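Local coordinates for protein purine nucleoside phosphorylase (Schistosoma mansoni, PDB 6BI1) that probably catalyses the reversible phosphorolysis of purine nucleosides such as inosine and guanosine to the free base and ribose 1-phosphate, at residues 67-72 against 82-87; 129-134 against 271-276; 236-241 against 275-280. All coordinates share one frame; numbering follows the deposited sequence.

Contact 1: 67-72 against 82-87; sequences VGNLVL and AMQGRL
Asn69 and Gln84 face each other across two antiparallel strands and are bonded three times. Two of the bonds are backbone: Asn69 N gives to Gln84 O, and Gln84 N gives to Asn69 O at 2.8 Å. The third Asn69-Gln84 bond joins the side chains. Asn69 ND2 donates to Gln84 OE1 over 3.1 Å, nearly straight at 174°. The two side chains run side by side and point the same way, but their amide planes are turned 61° apart. Gln84 reaches this place with CG anti to its backbone N (chi1 -174°) and an extended chain, and its NE2 is held by Glu42. At the next hydrogen-bonded pair, two residues on, Val71 N bonds Ala82 O and Ala82 N bonds Val71 O at 2.9 Å.

Apolar contact is lighter. Leu70 CD2 meets Met83 CG at 4.0 Å on the other face of the sheet.

Beyond the paired residues the backbones still touch. Gly85 CA makes a CA-H...O contact with Val67 O at 3.5 Å, and Gly68 CA makes one with Gln84 O. The arrangement is the open end of a beta hairpin, strands 69-75 and 78-84, in the mixed sheet of the phosphorylase fold.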
loop_
_atom_site.group_PDB
_atom_site.type_symbol
_atom_site.label_atom_id
_atom_site.label_comp_id
_atom_site.label_asym_id
_atom_site.label_seq_id
_atom_site.Cartn_x
_atom_site.Cartn_y
_atom_site.Cartn_z
ATOM N N VAL A 67 -13.857 -13.378 -21.849
ATOM C CA VAL A 67 -14.377 -14.670 -21.411
ATOM C C VAL A 67 -14.399 -14.773 -19.885
ATOM O O VAL A 67 -13.562 -14.190 -19.179
ATOM C CB VAL A 67 -13.560 -15.816 -22.039
ATOM C CG1 VAL A 67 -12.156 -15.865 -21.454
ATOM C CG2 VAL A 67 -14.274 -17.162 -21.860
ATOM N N GLY A 68 -15.365 -15.545 -19.369
ATOM C CA GLY A 68 -15.446 -15.870 -17.953
ATOM C C GLY A 68 -16.266 -17.129 -17.695
ATOM O O GLY A 68 -17.497 -17.060 -17.550
ATOM N N ASN A 69 -15.593 -18.289 -17.651
ATOM C CA ASN A 69 -16.229 -19.600 -17.527
ATOM C C ASN A 69 -15.463 -20.462 -16.531
ATOM O O ASN A 69 -14.239 -20.355 -16.413
ATOM C CB ASN A 69 -16.164 -20.390 -18.847
ATOM C CG ASN A 69 -16.849 -19.687 -20.012
ATOM O OD1 ASN A 69 -17.981 -19.207 -19.891
ATOM N ND2 ASN A 69 -16.173 -19.661 -21.168
ATOM N N LEU A 70 -16.192 -21.320 -15.807
ATOM C CA LEU A 70 -15.598 -22.481 -15.134
ATOM C C LEU A 70 -15.711 -23.670 -16.073
ATOM O O LEU A 70 -16.761 -23.888 -16.685
ATOM C CB LEU A 70 -16.352 -22.858 -13.856
ATOM C CG LEU A 70 -16.148 -22.194 -12.503
ATOM C CD1 LEU A 70 -16.805 -23.097 -11.441
ATOM C CD2 LEU A 70 -14.674 -21.930 -12.180
ATOM N N VAL A 71 -14.642 -24.462 -16.174
ATOM C CA VAL A 71 -14.635 -25.628 -17.058
ATOM C C VAL A 71 -14.235 -26.858 -16.250
ATOM O O VAL A 71 -13.140 -26.898 -15.683
ATOM C CB VAL A 71 -13.695 -25.449 -18.265
ATOM C CG1 VAL A 71 -13.801 -26.660 -19.208
ATOM C CG2 VAL A 71 -14.022 -24.186 -19.021
ATOM N N LEU A 72 -15.105 -27.866 -16.207
ATOM C CA LEU A 72 -14.831 -29.087 -15.465
ATOM C C LEU A 72 -14.713 -30.271 -16.423
ATOM O O LEU A 72 -15.412 -30.340 -17.443
ATOM C CB LEU A 72 -15.931 -29.377 -14.436
ATOM C CG LEU A 72 -15.975 -28.384 -13.269
ATOM C CD1 LEU A 72 -16.956 -27.252 -13.571
ATOM C CD2 LEU A 72 -16.317 -29.089 -11.967
ATOM N N ALA A 82 -11.177 -25.700 -13.937
ATOM C CA ALA A 82 -10.365 -24.581 -14.398
ATOM C C ALA A 82 -11.160 -23.277 -14.378
ATOM O O ALA A 82 -12.354 -23.253 -14.726
ATOM C CB ALA A 82 -9.867 -24.814 -15.835
ATOM N N MET A 83 -10.473 -22.187 -14.033
ATOM C CA MET A 83 -10.977 -20.834 -14.276
ATOM C C MET A 83 -10.497 -20.369 -15.648
ATOM O O MET A 83 -9.287 -20.308 -15.901
ATOM C CB MET A 83 -10.475 -19.865 -13.205
ATOM C CG MET A 83 -11.064 -20.125 -11.857
ATOM S SD MET A 83 -10.686 -18.889 -10.583
ATOM C CE MET A 83 -11.763 -17.512 -10.989
ATOM N N GLN A 84 -11.439 -20.028 -16.529
ATOM C CA GLN A 84 -11.143 -19.552 -17.880
ATOM C C GLN A 84 -11.567 -18.086 -17.931
ATOM O O GLN A 84 -12.755 -17.782 -18.095
ATOM C CB GLN A 84 -11.902 -20.378 -18.912
ATOM C CG GLN A 84 -11.533 -20.034 -20.339
ATOM C CD GLN A 84 -12.244 -20.907 -21.356
ATOM O OE1 GLN A 84 -13.462 -21.065 -21.314
ATOM N NE2 GLN A 84 -11.479 -21.479 -22.282
ATOM N N GLY A 85 -10.591 -17.186 -17.820
ATOM C CA GLY A 85 -10.853 -15.784 -17.546
ATOM C C GLY A 85 -10.531 -15.462 -16.100
ATOM O O GLY A 85 -11.318 -15.732 -15.182
ATOM N N ARG A 86 -9.370 -14.872 -15.880
ATOM C CA ARG A 86 -8.881 -14.662 -14.526
ATOM C C ARG A 86 -9.319 -13.294 -14.005
ATOM O O ARG A 86 -9.467 -12.331 -14.764
ATOM C CB ARG A 86 -7.357 -14.768 -14.530
ATOM C CG ARG A 86 -6.690 -14.788 -13.184
ATOM C CD ARG A 86 -5.182 -14.856 -13.405
ATOM N NE ARG A 86 -4.439 -15.245 -12.219
ATOM C CZ ARG A 86 -3.202 -15.737 -12.229
ATOM N NH1 ARG A 86 -2.541 -15.924 -13.380
ATOM N NH2 ARG A 86 -2.631 -16.052 -11.074
ATOM N N LEU A 87 -9.571 -13.237 -12.698
ATOM C CA LEU A 87 -9.910 -11.994 -12.017
ATOM C C LEU A 87 -8.628 -11.419 -11.422
ATOM O O LEU A 87 -7.981 -12.091 -10.610
ATOM C CB LEU A 87 -10.874 -12.309 -10.869
ATOM C CG LEU A 87 -12.126 -13.100 -11.212
ATOM C CD1 LEU A 87 -12.730 -13.648 -9.922
ATOM C CD2 LEU A 87 -13.102 -12.217 -11.936
#

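Contact 2: 129-134 against 271-276; sequences GDFVLI and DLLQMW. With SEM (O-benzyl-L-serine), chain I.
Phe131 pushes its ring from the strand into a hollow of the helix formed by Leu272, Leu273 and Trp276. Trp276 makes one wall. The edge of its six-membered ring points at a face of Phe131, with centroids 5.1 Å apart and planes at 62°. This is an edge-to-face pair. The leading atom is Trp276 CZ3, which sits over the rim of the phenyl ring and comes within 3.7 Å of Phe131 CG. Phe131 CB also touches the indole. The two side chains slide past each other in opposite directions, each passing toward the other's backbone.

The far end of the phenyl ring is met by two leucines. Leu272 CD2 lies at the ring edge, near its plane, 4.0 Å from Phe131 CE2. Leu273 CD1 approaches Phe131 CE1 obliquely at the same distance.

This is helix-on-sheet packing in an alpha/beta fold. Helix 259-283 lies against strand 131-139, and the short segments make an angle of 36°. No hydrogen bond crosses between them.

Leu133, two residues along the strand, adds a smaller bump. Its CD2 meets Trp276 CH2 at 4.1 Å. The indole NE1 is not left without a partner in this buried place, since it bonds Ala176 O. Phe185 makes a second edge-to-face pair with Trp276.

The helix also meets O-benzyl-L-serine. Leu272 has CG anti to the backbone N (chi1 -178°), and its two methyls part: CD2 goes to Phe131, while CD1 touches C4' of the benzyl ring at 3.6 Å. Trp276 CA lies equally close to C5', and Met275 lines the benzyl ring with CB and SD.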
loop_
_atom_site.group_PDB
_atom_site.type_symbol
_atom_site.label_atom_id
_atom_site.label_comp_id
_atom_site.label_asym_id
_atom_site.label_seq_id
_atom_site.Cartn_x
_atom_site.Cartn_y
_atom_site.Cartn_z
ATOM N N GLY A 129 11.572 -16.089 -22.066
ATOM C CA GLY A 129 11.230 -17.470 -22.355
ATOM C C GLY A 129 11.599 -18.477 -21.283
ATOM O O GLY A 129 11.281 -19.673 -21.446
ATOM N N ASP A 130 12.284 -18.052 -20.217
ATOM C CA ASP A 130 12.591 -18.948 -19.102
ATOM C C ASP A 130 11.348 -19.143 -18.222
ATOM O O ASP A 130 10.398 -18.345 -18.239
ATOM C CB ASP A 130 13.734 -18.386 -18.231
ATOM C CG ASP A 130 15.133 -18.481 -18.876
ATOM O OD1 ASP A 130 15.342 -19.186 -19.891
ATOM O OD2 ASP A 130 16.069 -17.826 -18.329
ATOM N N PHE A 131 11.354 -20.237 -17.453
ATOM C CA PHE A 131 10.340 -20.497 -16.428
ATOM C C PHE A 131 10.943 -20.378 -15.027
ATOM O O PHE A 131 12.096 -20.758 -14.795
ATOM C CB PHE A 131 9.783 -21.919 -16.588
ATOM C CG PHE A 131 9.195 -22.221 -17.952
ATOM C CD1 PHE A 131 7.968 -21.689 -18.322
ATOM C CD2 PHE A 131 9.844 -23.077 -18.828
ATOM C CE1 PHE A 131 7.412 -21.979 -19.550
ATOM C CE2 PHE A 131 9.288 -23.377 -20.069
ATOM C CZ PHE A 131 8.077 -22.819 -20.433
ATOM N N VAL A 132 10.137 -19.890 -14.072
ATOM C CA VAL A 132 10.539 -19.789 -12.664
ATOM C C VAL A 132 9.510 -20.508 -11.780
ATOM O O VAL A 132 8.332 -20.127 -11.747
ATOM C CB VAL A 132 10.705 -18.327 -12.212
ATOM C CG1 VAL A 132 11.133 -18.248 -10.747
ATOM C CG2 VAL A 132 11.720 -17.636 -13.116
ATOM N N LEU A 133 9.959 -21.558 -11.078
ATOM C CA LEU A 133 9.163 -22.189 -10.033
ATOM C C LEU A 133 9.184 -21.271 -8.809
ATOM O O LEU A 133 10.255 -20.993 -8.257
ATOM C CB LEU A 133 9.760 -23.561 -9.690
ATOM C CG LEU A 133 9.975 -24.566 -10.827
ATOM C CD1 LEU A 133 10.564 -25.860 -10.305
ATOM C CD2 LEU A 133 8.668 -24.865 -11.573
ATOM N N ILE A 134 8.027 -20.756 -8.405
ATOM C CA ILE A 134 7.962 -19.779 -7.307
ATOM C C ILE A 134 8.112 -20.494 -5.963
ATOM O O ILE A 134 7.381 -21.447 -5.669
ATOM C CB ILE A 134 6.668 -18.947 -7.360
ATOM C CG1 ILE A 134 6.625 -18.125 -8.668
ATOM C CG2 ILE A 134 6.588 -17.991 -6.162
ATOM C CD1 ILE A 134 5.289 -17.450 -8.964
ATOM N N ASP A 271 2.827 -24.257 -26.198
ATOM C CA ASP A 271 2.686 -25.704 -26.347
ATOM C C ASP A 271 3.530 -26.460 -25.326
ATOM O O ASP A 271 3.073 -27.451 -24.741
ATOM C CB ASP A 271 3.044 -26.119 -27.768
ATOM C CG ASP A 271 1.953 -25.775 -28.750
ATOM O OD1 ASP A 271 1.038 -26.603 -28.928
ATOM O OD2 ASP A 271 2.000 -24.673 -29.337
ATOM N N LEU A 272 4.762 -26.016 -25.094
ATOM C CA LEU A 272 5.593 -26.660 -24.076
ATOM C C LEU A 272 4.930 -26.589 -22.700
ATOM O O LEU A 272 4.880 -27.590 -21.975
ATOM C CB LEU A 272 6.990 -26.025 -24.056
ATOM C CG LEU A 272 8.033 -26.590 -23.091
ATOM C CD1 LEU A 272 8.272 -28.077 -23.332
ATOM C CD2 LEU A 272 9.359 -25.821 -23.202
ATOM N N LEU A 273 4.401 -25.418 -22.330
ATOM C CA LEU A 273 3.774 -25.262 -21.017
ATOM C C LEU A 273 2.528 -26.138 -20.893
ATOM O O LEU A 273 2.285 -26.744 -19.838
ATOM C CB LEU A 273 3.442 -23.792 -20.777
ATOM C CG LEU A 273 2.931 -23.387 -19.405
ATOM C CD1 LEU A 273 3.984 -23.674 -18.346
ATOM C CD2 LEU A 273 2.609 -21.903 -19.436
ATOM N N GLN A 274 1.736 -26.225 -21.958
ATOM C CA GLN A 274 0.567 -27.100 -21.966
ATOM C C GLN A 274 0.959 -28.553 -21.715
ATOM O O GLN A 274 0.339 -29.242 -20.893
ATOM C CB GLN A 274 -0.173 -26.962 -23.299
ATOM C CG GLN A 274 -1.309 -27.954 -23.483
ATOM C CD GLN A 274 -2.047 -27.789 -24.797
ATOM O OE1 GLN A 274 -3.015 -28.500 -25.055
ATOM N NE2 GLN A 274 -1.592 -26.863 -25.640
ATOM N N MET A 275 1.969 -29.048 -22.437
ATOM C CA MET A 275 2.420 -30.430 -22.256
ATOM C C MET A 275 2.984 -30.663 -20.856
ATOM O O MET A 275 2.760 -31.725 -20.259
ATOM C CB MET A 275 3.468 -30.765 -23.318
ATOM C CG MET A 275 2.890 -30.877 -24.704
ATOM S SD MET A 275 4.060 -31.488 -25.921
ATOM C CE MET A 275 5.058 -30.046 -26.270
ATOM N N TRP A 276 3.748 -29.700 -20.335
ATOM C CA TRP A 276 4.312 -29.812 -18.988
ATOM C C TRP A 276 3.211 -29.938 -17.934
ATOM O O TRP A 276 3.250 -30.837 -17.080
ATOM C CB TRP A 276 5.163 -28.574 -18.719
ATOM C CG TRP A 276 6.115 -28.597 -17.518
ATOM C CD1 TRP A 276 6.505 -29.679 -16.766
ATOM C CD2 TRP A 276 6.828 -27.470 -16.991
ATOM N NE1 TRP A 276 7.403 -29.279 -15.794
ATOM C CE2 TRP A 276 7.621 -27.932 -15.919
ATOM C CE3 TRP A 276 6.878 -26.110 -17.326
ATOM C CZ2 TRP A 276 8.447 -27.087 -15.183
ATOM C CZ3 TRP A 276 7.690 -25.271 -16.590
ATOM C CH2 TRP A 276 8.463 -25.758 -15.534
HETATM C C SEM I . 7.011 -39.561 -22.538
HETATM O O SEM I . 6.458 -39.565 -23.831
HETATM C CA SEM I . 7.344 -38.130 -22.111
HETATM N N SEM I . 8.123 -37.447 -23.141
HETATM C CB SEM I . 6.043 -37.366 -21.857
HETATM O OG SEM I . 6.388 -36.032 -21.647
HETATM C "C'" SEM I . 5.335 -35.116 -21.723
HETATM C "C1'" SEM I . 5.979 -33.745 -21.815
HETATM C "C2'" SEM I . 6.399 -33.181 -23.166
HETATM C "C3'" SEM I . 6.966 -31.993 -23.238
HETATM C "C4'" SEM I . 7.194 -31.198 -21.963
HETATM C "C5'" SEM I . 6.843 -31.699 -20.796
HETATM C "C6'" SEM I . 6.181 -33.055 -20.714
#

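Contact 3: 236-241 against 275-280; sequences KVLAVS and MWFKEI. With SEM (O-benzyl-L-serine), chain I.
Helix-on-sheet packing in the core of the alpha/beta phosphorylase fold brings Val240 and Leu238 of the strand against Phe277, Trp276 and Ile280 of the helix. The short segments run almost antiparallel, at 168°. All five residues are buried, and no hydrogen bond crosses between the segments.

Val240 uses both of its methyls. CG2 meets the edge of the Phe277 ring, near its plane, 3.8 Å from CZ. CG1 goes to the indole instead and lies 4.2 Å from Trp276 CZ3. The valine puts CG1 anti to the backbone N (chi1 -177°), with CG2 beside that N, and the fork serves two aromatic rings.

Leu238 and Ile280 reach toward each other tip to tip, with Leu238 CD2 and Ile280 CD1 4.1 Å apart. The same leucine methyl touches Phe277 CZ more loosely, at 4.5 Å and obliquely. Ile280 CD1 also lies over one face of the indole, one turn along the helix from Trp276.

On its outer side the helix is near the ligand, with Met275 O 3.7 Å from C6' of O-benzyl-L-serine and Glu279 CB close to the same atom. Strand 112-121 lies beside the contact, where Leu114 touches both Leu238 and Phe277. Strand 131-139 adds Leu133 next to Val240, and helix 170-182 packs Ala176 and Ile179 on Ile280.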
loop_
_atom_site.group_PDB
_atom_site.type_symbol
_atom_site.label_atom_id
_atom_site.label_comp_id
_atom_site.label_asym_id
_atom_site.label_seq_id
_atom_site.Cartn_x
_atom_site.Cartn_y
_atom_site.Cartn_z
ATOM N N LYS A 236 -2.945 -27.041 -1.407
ATOM C CA LYS A 236 -1.535 -26.979 -1.820
ATOM C C LYS A 236 -1.425 -26.253 -3.162
ATOM O O LYS A 236 -2.321 -26.354 -4.011
ATOM C CB LYS A 236 -0.984 -28.397 -1.993
ATOM C CG LYS A 236 -0.980 -29.244 -0.743
ATOM C CD LYS A 236 -0.471 -30.663 -1.084
ATOM C CE LYS A 236 -0.069 -31.434 0.149
ATOM N NZ LYS A 236 0.344 -32.830 -0.204
ATOM N N VAL A 237 -0.306 -25.539 -3.368
ATOM C CA VAL A 237 -0.123 -24.692 -4.554
ATOM C C VAL A 237 1.210 -24.976 -5.241
ATOM O O VAL A 237 2.244 -25.124 -4.577
ATOM C CB VAL A 237 -0.156 -23.205 -4.163
ATOM C CG1 VAL A 237 0.234 -22.319 -5.352
ATOM C CG2 VAL A 237 -1.534 -22.811 -3.674
ATOM N N LEU A 238 1.184 -25.024 -6.587
ATOM C CA LEU A 238 2.355 -24.887 -7.456
ATOM C C LEU A 238 2.117 -23.653 -8.328
ATOM O O LEU A 238 1.065 -23.552 -8.970
ATOM C CB LEU A 238 2.547 -26.121 -8.367
ATOM C CG LEU A 238 3.653 -25.983 -9.426
ATOM C CD1 LEU A 238 5.037 -26.001 -8.800
ATOM C CD2 LEU A 238 3.545 -27.082 -10.467
ATOM N N ALA A 239 3.069 -22.712 -8.351
ATOM C CA ALA A 239 2.957 -21.497 -9.167
ATOM C C ALA A 239 4.206 -21.322 -10.019
ATOM O O ALA A 239 5.325 -21.438 -9.504
ATOM C CB ALA A 239 2.733 -20.254 -8.288
ATOM N N VAL A 240 4.011 -21.100 -11.337
ATOM C CA VAL A 240 5.098 -21.006 -12.326
ATOM C C VAL A 240 4.957 -19.701 -13.115
ATOM O O VAL A 240 3.901 -19.439 -13.700
ATOM C CB VAL A 240 5.110 -22.212 -13.282
ATOM C CG1 VAL A 240 6.309 -22.117 -14.261
ATOM C CG2 VAL A 240 5.216 -23.515 -12.486
ATOM N N SER A 241 6.023 -18.895 -13.143
ATOM C CA SER A 241 6.105 -17.696 -13.980
ATOM C C SER A 241 6.834 -17.975 -15.300
ATOM O O SER A 241 7.882 -18.639 -15.324
ATOM C CB SER A 241 6.867 -16.572 -13.274
ATOM O OG SER A 241 6.177 -16.029 -12.154
ATOM N N MET A 275 1.969 -29.048 -22.437
ATOM C CA MET A 275 2.420 -30.430 -22.256
ATOM C C MET A 275 2.984 -30.663 -20.856
ATOM O O MET A 275 2.760 -31.725 -20.259
ATOM C CB MET A 275 3.468 -30.765 -23.318
ATOM C CG MET A 275 2.890 -30.877 -24.704
ATOM S SD MET A 275 4.060 -31.488 -25.921
ATOM C CE MET A 275 5.058 -30.046 -26.270
ATOM N N TRP A 276 3.748 -29.700 -20.335
ATOM C CA TRP A 276 4.312 -29.812 -18.988
ATOM C C TRP A 276 3.211 -29.938 -17.934
ATOM O O TRP A 276 3.250 -30.837 -17.080
ATOM C CB TRP A 276 5.163 -28.574 -18.719
ATOM C CG TRP A 276 6.115 -28.597 -17.518
ATOM C CD1 TRP A 276 6.505 -29.679 -16.766
ATOM C CD2 TRP A 276 6.828 -27.470 -16.991
ATOM N NE1 TRP A 276 7.403 -29.279 -15.794
ATOM C CE2 TRP A 276 7.621 -27.932 -15.919
ATOM C CE3 TRP A 276 6.878 -26.110 -17.326
ATOM C CZ2 TRP A 276 8.447 -27.087 -15.183
ATOM C CZ3 TRP A 276 7.690 -25.271 -16.590
ATOM C CH2 TRP A 276 8.463 -25.758 -15.534
ATOM N N PHE A 277 2.216 -29.046 -17.976
ATOM C CA PHE A 277 1.133 -29.076 -16.984
ATOM C C PHE A 277 0.240 -30.314 -17.140
ATOM O O PHE A 277 -0.240 -30.855 -16.134
ATOM C CB PHE A 277 0.362 -27.743 -16.954
ATOM C CG PHE A 277 0.959 -26.741 -15.985
ATOM C CD1 PHE A 277 2.288 -26.385 -16.089
ATOM C CD2 PHE A 277 0.216 -26.225 -14.950
ATOM C CE1 PHE A 277 2.861 -25.505 -15.194
ATOM C CE2 PHE A 277 0.787 -25.324 -14.052
ATOM C CZ PHE A 277 2.118 -24.994 -14.181
ATOM N N LYS A 278 0.032 -30.811 -18.371
ATOM C CA LYS A 278 -0.700 -32.064 -18.519
ATOM C C LYS A 278 0.029 -33.208 -17.818
ATOM O O LYS A 278 -0.603 -34.029 -17.135
ATOM C CB LYS A 278 -0.939 -32.394 -19.998
ATOM C CG LYS A 278 -1.726 -33.688 -20.216
ATOM C CD LYS A 278 -2.353 -33.792 -21.607
ATOM C CE LYS A 278 -1.325 -34.081 -22.667
ATOM N NZ LYS A 278 -1.974 -34.552 -23.939
ATOM N N GLU A 279 1.356 -33.279 -17.969
ATOM C CA GLU A 279 2.121 -34.346 -17.322
ATOM C C GLU A 279 2.164 -34.169 -15.799
ATOM O O GLU A 279 2.103 -35.165 -15.065
ATOM C CB GLU A 279 3.528 -34.442 -17.929
ATOM C CG GLU A 279 4.428 -35.555 -17.367
ATOM C CD GLU A 279 4.045 -36.963 -17.824
ATOM O OE1 GLU A 279 3.094 -37.119 -18.612
ATOM O OE2 GLU A 279 4.713 -37.924 -17.384
ATOM N N ILE A 280 2.277 -32.928 -15.299
ATOM C CA ILE A 280 2.212 -32.692 -13.849
ATOM C C ILE A 280 0.887 -33.205 -13.285
ATOM O O ILE A 280 0.860 -33.916 -12.272
ATOM C CB ILE A 280 2.427 -31.199 -13.514
ATOM C CG1 ILE A 280 3.869 -30.765 -13.789
ATOM C CG2 ILE A 280 2.047 -30.912 -12.039
ATOM C CD1 ILE A 280 4.072 -29.267 -13.871
HETATM C C SEM I . 7.011 -39.561 -22.538
HETATM O O SEM I . 6.458 -39.565 -23.831
HETATM C CA SEM I . 7.344 -38.130 -22.111
HETATM N N SEM I . 8.123 -37.447 -23.141
HETATM C CB SEM I . 6.043 -37.366 -21.857
HETATM O OG SEM I . 6.388 -36.032 -21.647
HETATM C "C'" SEM I . 5.335 -35.116 -21.723
HETATM C "C1'" SEM I . 5.979 -33.745 -21.815
HETATM C "C2'" SEM I . 6.399 -33.181 -23.166
HETATM C "C3'" SEM I . 6.966 -31.993 -23.238
HETATM C "C4'" SEM I . 7.194 -31.198 -21.963
HETATM C "C5'" SEM I . 6.843 -31.699 -20.796
HETATM C "C6'" SEM I . 6.181 -33.055 -20.714
#

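Contacts 2 and 3 belong together. Their centres are about 8 Å apart, they share Met275 and Trp276 of helix 259-283, and their strands are neighbours in the sheet. Val132 N and Ile134 N probably bond Ser241 O and Ala239 O between them. Both are buried, wholly apolar across their segments, and touch the bound O-benzyl-L-serine. Contact 2 is centred on an edge-to-face ring pair, contact 3 on aliphatic side chains against aromatic rings and Ile280. Contact 1 lies elsewhere in the same sheet, its centre about 20 Å from contact 2 and 17 Å from contact 3. It is only partly buried. It joins strand to strand, through backbone bonds and an amide pair.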